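Local coordinates for acyltransferase (PDB 5UG1), which probably transfers acetyl groups to cell-wall peptidoglycan, as the C-terminal catalytic domain of the O-acetyltransferase OatA of Streptococcus pneumoniae, at residues L15-A20 against K158-T163; T23-A28 against T163-L168; K39-I44 against V58-G63. One frame throughout, in Å; residues are numbered along the deposited sequence.

From the N terminus, the chain leaves strand 6-10 through two short helices, where residues 15-20 are met by 158-163 of helix 150-171, 138 residues further along, which closes contact 1. Residues 23-28, just before strand 29-32, meet the next part of that helix, 163-168, in contact 2; the two contacts therefore cross, share Thr163 and touch through Ala24 and Ala161. Contact 3 closes a loop of only 13 residues between helix 38-50 and strand 57-61, and nests inside both. Contacts 1 and 2 pack helix 150-171 against the short helices and the following turn on one sheet face; contact 3 packs the other. Strand 57-61 links them: Ile164 touches Val59, and Tyr160 OH packs on Ala61.

Contact 1: L15-A20 against K158-T163; sequences LRANTA and KLYADT
Ala17 and Ala20 press their methyl groups against Tyr160 and Ala161 of the C-terminal helix, in a contact made without any hydrogen bond between the segments. Ala17 marks the break between helices 12-16 and 18-24, and its CB comes 3.6 Å from CD1 of Tyr160, meeting the ring obliquely. The ring is placed there by its first torsion: CG stands trans to the amide nitrogen (chi1 -174°), beside the carbonyl carbon. One turn on, Ala20 CB rests 3.9 Å from Ala161 CB, while the Ala161 methyl also lies 3.5 Å from the carbonyl oxygen of Ala20. This is a close alanine-to-alanine approach of helices within the alpha/beta fold, the CA atoms of Ala20 and Lys158 being 5.5 Å apart.

Lys158 starts out away from Ala20 and meets it through its backbone N, 4.0 Å from Ala20 CB; its extended chain runs out to Asp162, where NZ forms a salt bridge with the syn lone pair of OD2 (2.8 Å). On the same helix, Leu159 O accepts from Thr163 OG1 and Thr163 N, from opposite faces of its plane.

Next to these pairs, Ala17 and Ala20 both touch Ala157. Tyr160, about 9 Å from the bound methanesulfonic acid, reaches Ala14 and the pocket residue Val13, and stacks edge-to-face with Trp127. Helix 150-171 thus lies beside the helix pair, whose Leu15 and Asn18 reach Ala32 and Ile30 of strand 29-32.

Contact 2: T23-A28 against T163-L168; sequences TALPGA and TIATAL
Leu25 leaves helical geometry just after helix 18-24 and faces Ala165 of helix 150-171, their CA atoms 6.8 Å apart. From Leu25 the chain makes a type II beta turn to Ala28, closed by Ala28 N donating to Leu25 O over 2.9 Å, with Gly27 at the positive phi (83°) usual for the third position of such a turn. The opposing segment is regular helix, held by bonds such as Leu168 N to Ile164 O.

Most of the contact on the turn side is the one side chain of Leu25, which extends from the bend into the helix surface with its CG trans to the carbonyl carbon (chi1 -51°). Its two methyls divide the work. CD1 lies 3.6 Å from Leu168 CD1 and 4.0 Å from Ile164 CG2, whereas CD2 sits 3.7 Å from Ala165 CB and also approaches Leu168 CD1, at 3.8 Å. The end of the leucine thus lies against Ile164, Ala165 and Leu168. It crosses the Ile164 side chain at about a right angle and that of Leu168 more obliquely. Every partner is a hydrocarbon group, and no hydrogen bond joins the segments.

The same helix side chains continue to the sheet, Ile164 onto Leu8 and Val90 and Leu168 onto Thr6 and Ile88, so that the helix rests on strands 6-10 and 86-90, while Ala167 reaches strand 122-125. The turn itself leads into strand 29-32 at the border of the sheet, completing the beta-alpha-beta crossover from strand 6-10.

Contact 3: K39-I44 against V58-G63; sequences KTANEI and VVIATG
Ala41, Ile60 and Thr62 carry this contact between helix 38-50 and strand 57-61, with the methyl of Ala41 at its centre. That methyl points from the helix at the strand and comes 3.9 Å from CG2 of Thr62 and, more loosely, 4.4 Å from CG2 of Ile60. Ile60, in the strand, and Thr62, just past its end, are two apart, with Ala61 between them starting away from the helix; one small helix residue therefore bridges two side chains. Its small size lets the backbones approach, with Ala41 CA 7.1 Å from Ile60 CA.

Ile60 does not start out at the helix, but its branched end comes nearer; it also packs on Trp74 and Met87. The CG2 of Thr62 is trans to the carbonyl carbon and makes the contact with Ala41, while OG1 (chi1 62°) falls between the backbone N and the carbonyl carbon and is hydrogen-bonded to the hydroxyl of Thr38, at the start of the helix. Trp74 of helix 70-80 also packs on Thr62. Lys39 starts away from the strand, and its NZ forms a salt bridge with Glu43 OE2 (2.8 Å) on the syn side, 23° out of the carboxylate plane.

Helix 38-50 also lies over Ile9 of strand 6-10 as it crosses to strand 57-61. Just beyond Gly63, Val64 and Asn65 of the methanesulfonic acid pocket follow directly in the chain. Chemically this is a small, apolar contact of methyl on methyl with no hydrogen bond between the segments, and the one polar group in it, Thr62 OG1, is satisfied by Thr38 rather than by the residues facing it.

Contact 1: L15-A20 against K158-T163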
ATOM      1  N   LEU A  15      -9.323  -1.342  -1.808  1.00 23.27           N
ATOM      2  CA  LEU A  15     -10.516  -2.048  -2.255  1.00 23.64           C
ATOM      3  C   LEU A  15     -11.325  -1.184  -3.215  1.00 30.67           C
ATOM      4  O   LEU A  15     -11.921  -1.689  -4.176  1.00 31.04           O
ATOM      5  CB  LEU A  15     -11.358  -2.463  -1.056  1.00 21.19           C
ATOM      6  CG  LEU A  15     -12.605  -3.265  -1.434  1.00 26.89           C
ATOM      7  CD1 LEU A  15     -12.228  -4.561  -2.133  1.00 23.50           C
ATOM      8  CD2 LEU A  15     -13.506  -3.531  -0.223  1.00 30.74           C
ATOM      9  N   ARG A  16     -11.333   0.129  -2.979  1.00 28.76           N
ATOM     10  CA  ARG A  16     -12.020   1.045  -3.881  1.00 26.47           C
ATOM     11  C   ARG A  16     -11.385   1.043  -5.268  1.00 26.21           C
ATOM     12  O   ARG A  16     -12.077   1.243  -6.271  1.00 25.37           O
ATOM     13  CB  ARG A  16     -12.011   2.445  -3.264  1.00 26.70           C
ATOM     14  CG  ARG A  16     -12.971   3.453  -3.891  1.00 30.32           C
ATOM     15  CD  ARG A  16     -12.911   4.769  -3.108  1.00 31.23           C
ATOM     16  NE  ARG A  16     -13.725   5.839  -3.677  1.00 24.98           N
ATOM     17  CZ  ARG A  16     -15.037   5.948  -3.504  1.00 29.64           C
ATOM     18  NH1 ARG A  16     -15.677   5.036  -2.781  1.00 30.05           N
ATOM     19  NH2 ARG A  16     -15.707   6.963  -4.043  1.00 28.45           N
ATOM     20  N   ALA A  17     -10.076   0.803  -5.350  1.00 26.47           N
ATOM     21  CA  ALA A  17      -9.362   0.747  -6.618  1.00 22.24           C
ATOM     22  C   ALA A  17      -9.237  -0.673  -7.163  1.00 25.32           C
ATOM     23  O   ALA A  17      -8.376  -0.922  -8.014  1.00 26.33           O
ATOM     24  CB  ALA A  17      -7.971   1.374  -6.463  1.00 19.27           C
ATOM     25  N   ASN A  18     -10.074  -1.601  -6.688  1.00 27.29           N
ATOM     26  CA  ASN A  18      -9.933  -3.017  -7.028  1.00 24.85           C
ATOM     27  C   ASN A  18      -9.895  -3.244  -8.543  1.00 30.22           C
ATOM     28  O   ASN A  18      -8.965  -3.859  -9.073  1.00 28.30           O
ATOM     29  CB  ASN A  18     -11.087  -3.803  -6.390  1.00 31.26           C
ATOM     30  CG  ASN A  18     -11.036  -5.279  -6.695  1.00 45.40           C
ATOM     31  OD1 ASN A  18      -9.984  -5.914  -6.594  1.00 53.91           O
ATOM     32  ND2 ASN A  18     -12.174  -5.839  -7.083  1.00 52.11           N
ATOM     33  N   THR A  19     -10.906  -2.754  -9.260  1.00 28.71           N
ATOM     34  CA  THR A  19     -10.969  -3.021 -10.692  1.00 27.78           C
ATOM     35  C   THR A  19      -9.784  -2.408 -11.427  1.00 32.57           C
ATOM     36  O   THR A  19      -9.240  -3.014 -12.360  1.00 27.45           O
ATOM     37  CB  THR A  19     -12.275  -2.483 -11.253  1.00 35.67           C
ATOM     38  OG1 THR A  19     -13.352  -2.937 -10.425  1.00 39.69           O
ATOM     39  CG2 THR A  19     -12.469  -2.966 -12.674  1.00 41.39           C
ATOM     40  N   ALA A  20      -9.374  -1.202 -11.025  1.00 28.20           N
ATOM     41  CA  ALA A  20      -8.249  -0.556 -11.696  1.00 27.14           C
ATOM     42  C   ALA A  20      -6.951  -1.296 -11.400  1.00 25.05           C
ATOM     43  O   ALA A  20      -6.112  -1.470 -12.288  1.00 29.75           O
ATOM     44  CB  ALA A  20      -8.150   0.913 -11.275  1.00 26.30           C
ATOM     45  N   LYS A 158      -7.460   4.839 -11.149  1.00 24.33           N
ATOM     46  CA  LYS A 158      -6.376   4.630 -12.098  1.00 30.64           C
ATOM     47  C   LYS A 158      -5.070   5.238 -11.595  1.00 31.79           C
ATOM     48  O   LYS A 158      -3.998   4.652 -11.790  1.00 28.19           O
ATOM     49  CB  LYS A 158      -6.762   5.212 -13.456  1.00 35.43           C
ATOM     50  CG  LYS A 158      -5.801   4.854 -14.551  1.00 39.89           C
ATOM     51  CD  LYS A 158      -6.241   5.392 -15.884  1.00 48.89           C
ATOM     52  CE  LYS A 158      -5.432   4.704 -16.966  1.00 59.54           C
ATOM     53  NZ  LYS A 158      -4.113   4.247 -16.416  1.00 55.28           N
ATOM     54  N   LEU A 159      -5.136   6.413 -10.954  1.00 24.98           N
ATOM     55  CA  LEU A 159      -3.941   6.992 -10.345  1.00 22.44           C
ATOM     56  C   LEU A 159      -3.394   6.088  -9.256  1.00 25.40           C
ATOM     57  O   LEU A 159      -2.176   5.907  -9.136  1.00 23.11           O
ATOM     58  CB  LEU A 159      -4.251   8.369  -9.753  1.00 27.96           C
ATOM     59  CG  LEU A 159      -4.288   9.569 -10.695  1.00 29.20           C
ATOM     60  CD1 LEU A 159      -5.008  10.724 -10.018  1.00 34.62           C
ATOM     61  CD2 LEU A 159      -2.878   9.963 -11.072  1.00 27.18           C
ATOM     62  N   TYR A 160      -4.287   5.527  -8.442  1.00 19.42           N
ATOM     63  CA  TYR A 160      -3.864   4.643  -7.368  1.00 18.96           C
ATOM     64  C   TYR A 160      -3.222   3.381  -7.932  1.00 23.58           C
ATOM     65  O   TYR A 160      -2.130   2.990  -7.509  1.00 23.22           O
ATOM     66  CB  TYR A 160      -5.059   4.322  -6.477  1.00 17.80           C
ATOM     67  CG  TYR A 160      -4.757   3.514  -5.231  1.00 17.31           C
ATOM     68  CD1 TYR A 160      -4.698   2.128  -5.277  1.00 22.82           C
ATOM     69  CD2 TYR A 160      -4.564   4.138  -4.006  1.00 18.36           C
ATOM     70  CE1 TYR A 160      -4.440   1.376  -4.147  1.00 21.62           C
ATOM     71  CE2 TYR A 160      -4.308   3.391  -2.856  1.00 20.40           C
ATOM     72  CZ  TYR A 160      -4.249   2.008  -2.937  1.00 26.76           C
ATOM     73  OH  TYR A 160      -3.994   1.251  -1.811  1.00 26.79           O
ATOM     74  N   ALA A 161      -3.863   2.756  -8.921  1.00 21.93           N
ATOM     75  CA  ALA A 161      -3.298   1.541  -9.496  1.00 24.12           C
ATOM     76  C   ALA A 161      -1.965   1.817 -10.187  1.00 27.62           C
ATOM     77  O   ALA A 161      -1.018   1.031 -10.058  1.00 27.49           O
ATOM     78  CB  ALA A 161      -4.293   0.910 -10.469  1.00 23.09           C
ATOM     79  N   ASP A 162      -1.866   2.933 -10.919  1.00 24.94           N
ATOM     80  CA  ASP A 162      -0.632   3.223 -11.651  1.00 23.24           C
ATOM     81  C   ASP A 162       0.529   3.514 -10.711  1.00 30.30           C
ATOM     82  O   ASP A 162       1.686   3.244 -11.058  1.00 29.33           O
ATOM     83  CB  ASP A 162      -0.833   4.393 -12.604  1.00 31.53           C
ATOM     84  CG  ASP A 162      -1.642   4.010 -13.840  1.00 50.17           C
ATOM     85  OD1 ASP A 162      -1.694   2.805 -14.181  1.00 54.48           O
ATOM     86  OD2 ASP A 162      -2.226   4.921 -14.471  1.00 56.63           O
ATOM     87  N   THR A 163       0.248   4.076  -9.535  1.00 26.98           N
ATOM     88  CA  THR A 163       1.303   4.309  -8.557  1.00 26.31           C
ATOM     89  C   THR A 163       1.947   2.995  -8.140  1.00 22.68           C
ATOM     90  O   THR A 163       3.175   2.883  -8.072  1.00 21.45           O
ATOM     91  CB  THR A 163       0.731   5.041  -7.343  1.00 30.42           C
ATOM     92  OG1 THR A 163       0.102   6.254  -7.773  1.00 31.01           O
ATOM     93  CG2 THR A 163       1.839   5.382  -6.356  1.00 31.17           C
TER

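Contact 2: T23-A28 against T163-L168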
ATOM      1  N   THR A  23      -6.897  -4.391 -13.524  1.00 29.14           N
ATOM      2  CA  THR A  23      -6.692  -4.022 -14.922  1.00 30.64           C
ATOM      3  C   THR A  23      -5.243  -3.629 -15.176  1.00 30.43           C
ATOM      4  O   THR A  23      -4.654  -4.027 -16.186  1.00 37.42           O
ATOM      5  CB  THR A  23      -7.650  -2.887 -15.294  1.00 34.23           C
ATOM      6  OG1 THR A  23      -8.991  -3.384 -15.240  1.00 39.25           O
ATOM      7  CG2 THR A  23      -7.377  -2.359 -16.698  1.00 38.92           C
ATOM      8  N   ALA A  24      -4.640  -2.880 -14.250  1.00 28.22           N
ATOM      9  CA  ALA A  24      -3.267  -2.438 -14.436  1.00 32.28           C
ATOM     10  C   ALA A  24      -2.269  -3.543 -14.134  1.00 30.04           C
ATOM     11  O   ALA A  24      -1.161  -3.533 -14.678  1.00 37.00           O
ATOM     12  CB  ALA A  24      -2.980  -1.221 -13.555  1.00 32.43           C
ATOM     13  N   LEU A  25      -2.644  -4.502 -13.295  1.00 27.05           N
ATOM     14  CA  LEU A  25      -1.759  -5.586 -12.874  1.00 24.18           C
ATOM     15  C   LEU A  25      -2.421  -6.934 -13.140  1.00 25.96           C
ATOM     16  O   LEU A  25      -2.738  -7.676 -12.199  1.00 24.75           O
ATOM     17  CB  LEU A  25      -1.417  -5.445 -11.389  1.00 28.41           C
ATOM     18  CG  LEU A  25      -0.905  -4.083 -10.925  1.00 30.05           C
ATOM     19  CD1 LEU A  25      -0.664  -4.091  -9.420  1.00 26.47           C
ATOM     20  CD2 LEU A  25       0.360  -3.731 -11.668  1.00 26.04           C
ATOM     21  N   PRO A  26      -2.630  -7.293 -14.408  1.00 27.49           N
ATOM     22  CA  PRO A  26      -3.294  -8.570 -14.709  1.00 33.26           C
ATOM     23  C   PRO A  26      -2.576  -9.732 -14.044  1.00 34.40           C
ATOM     24  O   PRO A  26      -1.355  -9.852 -14.117  1.00 28.27           O
ATOM     25  CB  PRO A  26      -3.211  -8.669 -16.240  1.00 32.32           C
ATOM     26  CG  PRO A  26      -2.917  -7.314 -16.718  1.00 36.34           C
ATOM     27  CD  PRO A  26      -2.147  -6.623 -15.626  1.00 30.72           C
ATOM     28  N   GLY A  27      -3.345 -10.594 -13.385  1.00 33.95           N
ATOM     29  CA  GLY A  27      -2.760 -11.733 -12.703  1.00 26.39           C
ATOM     30  C   GLY A  27      -2.222 -11.449 -11.322  1.00 23.68           C
ATOM     31  O   GLY A  27      -1.774 -12.382 -10.648  1.00 27.27           O
ATOM     32  N   ALA A  28      -2.239 -10.194 -10.874  1.00 25.85           N
ATOM     33  CA  ALA A  28      -1.934  -9.922  -9.480  1.00 26.61           C
ATOM     34  C   ALA A  28      -3.076 -10.419  -8.600  1.00 24.65           C
ATOM     35  O   ALA A  28      -4.233 -10.487  -9.021  1.00 24.36           O
ATOM     36  CB  ALA A  28      -1.696  -8.432  -9.251  1.00 19.09           C
ATOM     37  N   THR A 163       0.248   4.076  -9.535  1.00 26.98           N
ATOM     38  CA  THR A 163       1.303   4.309  -8.557  1.00 26.31           C
ATOM     39  C   THR A 163       1.947   2.995  -8.140  1.00 22.68           C
ATOM     40  O   THR A 163       3.175   2.883  -8.072  1.00 21.45           O
ATOM     41  CB  THR A 163       0.731   5.041  -7.343  1.00 30.42           C
ATOM     42  OG1 THR A 163       0.102   6.254  -7.773  1.00 31.01           O
ATOM     43  CG2 THR A 163       1.839   5.382  -6.356  1.00 31.17           C
ATOM     44  N   ILE A 164       1.122   1.982  -7.870  1.00 23.67           N
ATOM     45  CA  ILE A 164       1.639   0.679  -7.464  1.00 25.39           C
ATOM     46  C   ILE A 164       2.330  -0.019  -8.636  1.00 24.89           C
ATOM     47  O   ILE A 164       3.401  -0.616  -8.475  1.00 28.38           O
ATOM     48  CB  ILE A 164       0.495  -0.156  -6.852  1.00 26.94           C
ATOM     49  CG1 ILE A 164       0.128   0.433  -5.478  1.00 23.85           C
ATOM     50  CG2 ILE A 164       0.865  -1.636  -6.718  1.00 21.48           C
ATOM     51  CD1 ILE A 164      -1.199  -0.040  -4.951  1.00 20.56           C
ATOM     52  N   ALA A 165       1.748   0.061  -9.838  1.00 24.07           N
ATOM     53  CA  ALA A 165       2.416  -0.510 -11.005  1.00 23.75           C
ATOM     54  C   ALA A 165       3.805   0.089 -11.187  1.00 27.41           C
ATOM     55  O   ALA A 165       4.770  -0.632 -11.477  1.00 26.45           O
ATOM     56  CB  ALA A 165       1.577  -0.290 -12.266  1.00 26.19           C
ATOM     57  N   THR A 166       3.935   1.402 -11.002  1.00 27.13           N
ATOM     58  CA  THR A 166       5.240   2.032 -11.175  1.00 28.48           C
ATOM     59  C   THR A 166       6.235   1.545 -10.128  1.00 24.25           C
ATOM     60  O   THR A 166       7.405   1.327 -10.442  1.00 28.93           O
ATOM     61  CB  THR A 166       5.091   3.548 -11.132  1.00 30.20           C
ATOM     62  OG1 THR A 166       4.337   3.963 -12.273  1.00 34.88           O
ATOM     63  CG2 THR A 166       6.449   4.226 -11.172  1.00 36.04           C
ATOM     64  N   ALA A 167       5.788   1.356  -8.882  1.00 23.22           N
ATOM     65  CA  ALA A 167       6.660   0.791  -7.853  1.00 21.25           C
ATOM     66  C   ALA A 167       7.077  -0.643  -8.189  1.00 26.76           C
ATOM     67  O   ALA A 167       8.239  -1.018  -8.000  1.00 26.82           O
ATOM     68  CB  ALA A 167       5.961   0.838  -6.495  1.00 19.32           C
ATOM     69  N   LEU A 168       6.142  -1.464  -8.674  1.00 23.64           N
ATOM     70  CA  LEU A 168       6.503  -2.821  -9.075  1.00 21.54           C
ATOM     71  C   LEU A 168       7.540  -2.810 -10.187  1.00 24.02           C
ATOM     72  O   LEU A 168       8.483  -3.608 -10.175  1.00 24.66           O
ATOM     73  CB  LEU A 168       5.261  -3.589  -9.518  1.00 26.01           C
ATOM     74  CG  LEU A 168       4.322  -3.988  -8.385  1.00 32.23           C
ATOM     75  CD1 LEU A 168       2.922  -4.202  -8.901  1.00 32.45           C
ATOM     76  CD2 LEU A 168       4.825  -5.255  -7.750  1.00 39.37           C
TER

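Contact 3: K39-I44 against V58-G63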
ATOM      1  N   LYS A  39      -1.628  -3.552  11.164  1.00 21.30           N
ATOM      2  CA  LYS A  39      -1.557  -4.645  12.133  1.00 20.11           C
ATOM      3  C   LYS A  39      -2.090  -5.951  11.550  1.00 20.15           C
ATOM      4  O   LYS A  39      -1.407  -6.980  11.588  1.00 23.67           O
ATOM      5  CB  LYS A  39      -2.335  -4.267  13.389  1.00 25.44           C
ATOM      6  CG  LYS A  39      -2.205  -5.239  14.560  1.00 23.06           C
ATOM      7  CD  LYS A  39      -3.218  -4.874  15.648  1.00 25.41           C
ATOM      8  CE  LYS A  39      -3.223  -5.878  16.797  1.00 25.81           C
ATOM      9  NZ  LYS A  39      -3.410  -7.279  16.318  1.00 32.82           N
ATOM     10  N   THR A  40      -3.316  -5.935  11.013  1.00 26.05           N
ATOM     11  CA  THR A  40      -3.884  -7.181  10.506  1.00 24.94           C
ATOM     12  C   THR A  40      -3.224  -7.601   9.197  1.00 23.63           C
ATOM     13  O   THR A  40      -3.144  -8.801   8.909  1.00 22.77           O
ATOM     14  CB  THR A  40      -5.410  -7.078  10.333  1.00 23.98           C
ATOM     15  OG1 THR A  40      -5.727  -6.085   9.357  1.00 29.31           O
ATOM     16  CG2 THR A  40      -6.090  -6.717  11.643  1.00 25.56           C
ATOM     17  N   ALA A  41      -2.739  -6.639   8.405  1.00 21.90           N
ATOM     18  CA  ALA A  41      -1.986  -6.971   7.198  1.00 23.10           C
ATOM     19  C   ALA A  41      -0.714  -7.745   7.530  1.00 26.29           C
ATOM     20  O   ALA A  41      -0.314  -8.653   6.785  1.00 23.78           O
ATOM     21  CB  ALA A  41      -1.646  -5.693   6.432  1.00 17.53           C
ATOM     22  N   ASN A  42      -0.048  -7.367   8.626  1.00 25.17           N
ATOM     23  CA  ASN A  42       1.096  -8.122   9.133  1.00 21.16           C
ATOM     24  C   ASN A  42       0.713  -9.574   9.401  1.00 20.17           C
ATOM     25  O   ASN A  42       1.434 -10.505   9.025  1.00 18.00           O
ATOM     26  CB  ASN A  42       1.611  -7.453  10.417  1.00 17.76           C
ATOM     27  CG  ASN A  42       3.077  -7.766  10.714  1.00 23.93           C
ATOM     28  OD1 ASN A  42       3.656  -8.682  10.131  1.00 21.16           O
ATOM     29  ND2 ASN A  42       3.681  -6.997  11.631  1.00 18.98           N
ATOM     30  N   GLU A  43      -0.423  -9.778  10.071  1.00 22.08           N
ATOM     31  CA  GLU A  43      -0.893 -11.126  10.379  1.00 23.72           C
ATOM     32  C   GLU A  43      -1.293 -11.873   9.109  1.00 20.02           C
ATOM     33  O   GLU A  43      -0.942 -13.047   8.941  1.00 22.75           O
ATOM     34  CB  GLU A  43      -2.056 -11.041  11.366  1.00 21.46           C
ATOM     35  CG  GLU A  43      -1.680 -10.398  12.723  1.00 21.90           C
ATOM     36  CD  GLU A  43      -2.889  -9.825  13.451  1.00 30.55           C
ATOM     37  OE1 GLU A  43      -3.992  -9.829  12.860  1.00 30.14           O
ATOM     38  OE2 GLU A  43      -2.744  -9.364  14.606  1.00 23.95           O
ATOM     39  N   ILE A  44      -2.004 -11.199   8.197  1.00 19.79           N
ATOM     40  CA  ILE A  44      -2.369 -11.795   6.905  1.00 23.15           C
ATOM     41  C   ILE A  44      -1.124 -12.197   6.125  1.00 20.87           C
ATOM     42  O   ILE A  44      -1.071 -13.286   5.529  1.00 22.22           O
ATOM     43  CB  ILE A  44      -3.243 -10.821   6.086  1.00 26.81           C
ATOM     44  CG1 ILE A  44      -4.597 -10.604   6.772  1.00 26.65           C
ATOM     45  CG2 ILE A  44      -3.452 -11.331   4.650  1.00 24.03           C
ATOM     46  CD1 ILE A  44      -5.464  -9.557   6.087  1.00 25.78           C
ATOM     47  N   VAL A  58       5.247  -8.575  -2.357  1.00 18.69           N
ATOM     48  CA  VAL A  58       4.177  -8.303  -1.403  1.00 16.90           C
ATOM     49  C   VAL A  58       3.911  -6.803  -1.400  1.00 18.62           C
ATOM     50  O   VAL A  58       4.833  -5.997  -1.214  1.00 20.19           O
ATOM     51  CB  VAL A  58       4.556  -8.793   0.008  1.00 24.28           C
ATOM     52  CG1 VAL A  58       3.369  -8.657   0.960  1.00 21.70           C
ATOM     53  CG2 VAL A  58       5.075 -10.230  -0.045  1.00 24.41           C
ATOM     54  N   VAL A  59       2.657  -6.422  -1.606  1.00 16.85           N
ATOM     55  CA  VAL A  59       2.258  -5.022  -1.564  1.00 23.21           C
ATOM     56  C   VAL A  59       1.391  -4.814  -0.332  1.00 20.72           C
ATOM     57  O   VAL A  59       0.327  -5.434  -0.203  1.00 22.38           O
ATOM     58  CB  VAL A  59       1.518  -4.595  -2.840  1.00 23.03           C
ATOM     59  CG1 VAL A  59       1.315  -3.087  -2.822  1.00 17.99           C
ATOM     60  CG2 VAL A  59       2.311  -5.025  -4.088  1.00 18.37           C
ATOM     61  N   ILE A  60       1.841  -3.937   0.564  1.00 16.19           N
ATOM     62  CA  ILE A  60       1.123  -3.601   1.789  1.00 19.64           C
ATOM     63  C   ILE A  60       0.473  -2.243   1.550  1.00 18.77           C
ATOM     64  O   ILE A  60       1.147  -1.206   1.578  1.00 21.70           O
ATOM     65  CB  ILE A  60       2.050  -3.578   3.014  1.00 21.78           C
ATOM     66  CG1 ILE A  60       2.779  -4.913   3.188  1.00 21.63           C
ATOM     67  CG2 ILE A  60       1.255  -3.205   4.295  1.00 19.68           C
ATOM     68  CD1 ILE A  60       1.860  -6.175   3.254  1.00 17.08           C
ATOM     69  N   ALA A  61      -0.834  -2.239   1.297  1.00 18.12           N
ATOM     70  CA  ALA A  61      -1.564  -1.015   0.961  1.00 18.16           C
ATOM     71  C   ALA A  61      -2.511  -0.667   2.107  1.00 27.55           C
ATOM     72  O   ALA A  61      -3.732  -0.835   2.028  1.00 19.66           O
ATOM     73  CB  ALA A  61      -2.307  -1.187  -0.379  1.00 19.08           C
ATOM     74  N   THR A  62      -1.921  -0.173   3.196  1.00 18.26           N
ATOM     75  CA  THR A  62      -2.625   0.130   4.433  1.00 18.84           C
ATOM     76  C   THR A  62      -2.025   1.393   5.037  1.00 18.93           C
ATOM     77  O   THR A  62      -1.003   1.904   4.572  1.00 27.48           O
ATOM     78  CB  THR A  62      -2.495  -1.002   5.465  1.00 24.92           C
ATOM     79  OG1 THR A  62      -1.110  -1.167   5.800  1.00 25.71           O
ATOM     80  CG2 THR A  62      -3.069  -2.336   4.956  1.00 18.57           C
ATOM     81  N   GLY A  63      -2.585   1.845   6.122  1.00 19.74           N
ATOM     82  CA  GLY A  63      -1.972   2.904   6.878  1.00 21.62           C
ATOM     83  C   GLY A  63      -2.873   4.016   7.336  1.00 22.63           C
ATOM     84  O   GLY A  63      -2.590   4.662   8.280  1.00 28.04           O
TER